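Local coordinates for bromo domain containing protein (Cryptosporidium parvum, PDB 5U9N), which probably recognises acetylated lysines through its bromodomains, the second of which binds the inhibitor bromosporine, at residues E100-V103 / K104-F107. Numbering follows the deposited sequence.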
loop_
_atom_site.group_PDB
_atom_site.type_symbol
_atom_site.label_atom_id
_atom_site.label_comp_id
_atom_site.label_asym_id
_atom_site.label_seq_id
_atom_site.Cartn_x
_atom_site.Cartn_y
_atom_site.Cartn_z
ATOM N N GLU A 100 -7.344 -4.230 -2.484
ATOM C CA GLU A 100 -7.589 -2.811 -2.769
ATOM C C GLU A 100 -7.634 -1.993 -1.463
ATOM O O GLU A 100 -7.008 -0.937 -1.363
ATOM C CB GLU A 100 -8.891 -2.635 -3.539
ATOM C CG GLU A 100 -9.101 -1.221 -4.052
ATOM C CD GLU A 100 -10.463 -0.950 -4.652
ATOM O OE1 GLU A 100 -11.105 -1.909 -5.139
ATOM O OE2 GLU A 100 -10.871 0.234 -4.675
ATOM N N ARG A 101 -8.390 -2.470 -0.483
ATOM C CA ARG A 101 -8.481 -1.812 0.822
ATOM C C ARG A 101 -7.093 -1.604 1.471
ATOM O O ARG A 101 -6.795 -0.517 1.964
ATOM C CB ARG A 101 -9.343 -2.641 1.760
ATOM C CG ARG A 101 -9.630 -1.936 3.073
ATOM C CD ARG A 101 -10.565 -2.726 3.960
ATOM N NE ARG A 101 -9.865 -3.786 4.669
ATOM C CZ ARG A 101 -9.024 -3.590 5.689
ATOM N NH1 ARG A 101 -8.444 -4.624 6.286
ATOM N NH2 ARG A 101 -8.750 -2.356 6.111
ATOM N N LEU A 102 -6.274 -2.657 1.496
ATOM C CA LEU A 102 -4.995 -2.632 2.184
ATOM C C LEU A 102 -4.023 -1.675 1.503
ATOM O O LEU A 102 -3.343 -0.913 2.181
ATOM C CB LEU A 102 -4.396 -4.053 2.263
ATOM C CG LEU A 102 -5.066 -5.030 3.282
ATOM C CD1 LEU A 102 -4.392 -6.434 3.219
ATOM C CD2 LEU A 102 -4.997 -4.487 4.723
ATOM N N VAL A 103 -3.969 -1.687 0.180
ATOM C CA VAL A 103 -3.083 -0.768 -0.543
ATOM C C VAL A 103 -3.519 0.688 -0.294
ATOM O O VAL A 103 -2.671 1.525 -0.001
ATOM C CB VAL A 103 -3.025 -1.083 -2.051
ATOM C CG1 VAL A 103 -2.342 0.044 -2.813
ATOM C CG2 VAL A 103 -2.304 -2.412 -2.296
ATOM N N LYS A 104 -4.823 0.981 -0.382
ATOM C CA LYS A 104 -5.319 2.337 -0.178
ATOM C C LYS A 104 -5.178 2.778 1.273
ATOM O O LYS A 104 -4.992 3.966 1.523
ATOM C CB LYS A 104 -6.750 2.458 -0.621
ATOM C CG LYS A 104 -6.891 2.387 -2.118
ATOM C CD LYS A 104 -8.323 2.621 -2.527
ATOM C CE LYS A 104 -8.454 3.014 -3.965
ATOM N NZ LYS A 104 -9.903 3.130 -4.373
ATOM N N LEU A 105 -5.208 1.828 2.215
ATOM C CA LEU A 105 -4.979 2.094 3.650
ATOM C C LEU A 105 -3.575 2.703 3.889
ATOM O O LEU A 105 -3.421 3.560 4.750
ATOM C CB LEU A 105 -5.133 0.773 4.450
ATOM C CG LEU A 105 -4.867 0.818 5.937
ATOM C CD1 LEU A 105 -5.892 1.663 6.652
ATOM C CD2 LEU A 105 -4.853 -0.564 6.503
ATOM N N ILE A 106 -2.571 2.236 3.138
ATOM C CA ILE A 106 -1.186 2.728 3.189
ATOM C C ILE A 106 -1.157 4.222 2.865
ATOM O O ILE A 106 -0.481 4.979 3.534
ATOM C CB ILE A 106 -0.293 1.925 2.177
ATOM C CG1 ILE A 106 -0.115 0.477 2.637
ATOM C CG2 ILE A 106 1.099 2.581 1.979
ATOM C CD1 ILE A 106 0.565 -0.428 1.606
ATOM N N PHE A 107 -1.825 4.624 1.799
ATOM C CA PHE A 107 -1.812 6.016 1.346
ATOM C C PHE A 107 -2.709 6.934 2.202
ATOM O O PHE A 107 -2.329 8.081 2.397
ATOM C CB PHE A 107 -2.221 6.098 -0.135
ATOM C CG PHE A 107 -1.365 5.223 -1.037
ATOM C CD1 PHE A 107 0.015 5.154 -0.864
ATOM C CD2 PHE A 107 -1.945 4.422 -2.010
ATOM C CE1 PHE A 107 0.791 4.304 -1.650
ATOM C CE2 PHE A 107 -1.168 3.552 -2.777
ATOM C CZ PHE A 107 0.190 3.477 -2.568
#
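E100 and K104, one turn apart on helix 96-113, are joined twice, once through the backbone and once through their side chains. K104 N donates to E100 O at 3.1 Å, with an N-H...O angle of 166°. Outside the helix backbone, K104 NZ forms a salt bridge with E100 OE2, also at 3.1 Å, and uses the anti lone pair of that oxygen. Both side chains run extended beyond CG and lie side by side; the E100 chi1 of -171° sets CG beside its own carbonyl carbon, on the side from which K104 approaches. The other carboxylate oxygen, E100 OE1, accepts a weak hydrogen bond from W138 NE1, so each oxygen has its own partner.

The next i to i+4 bond, L105 N to R101 O, is shorter at 2.8 Å but more bent, at 142°. I106 N is held less firmly: it makes two weak bonds, to L102 O at 3.4 Å and to V103 O at 3.2 Å. In the left-handed four-helix bundle of the bromodomain, this helix packs V103 and F107 toward helices 57-65 and 122-139. Here V103 CG1 meets F107 CE2 at 3.7 Å, while V103 O stands 3.5 Å above one face of the F107 ring, offset toward its rim. F29 packs edge-to-face with that ring and also touches I106, whose side chain lies about 6 Å from the bound bromosporine. On the more exposed side, the guanidinium of R101 is paired through NH2 with E53, which the L105 side chain also touches.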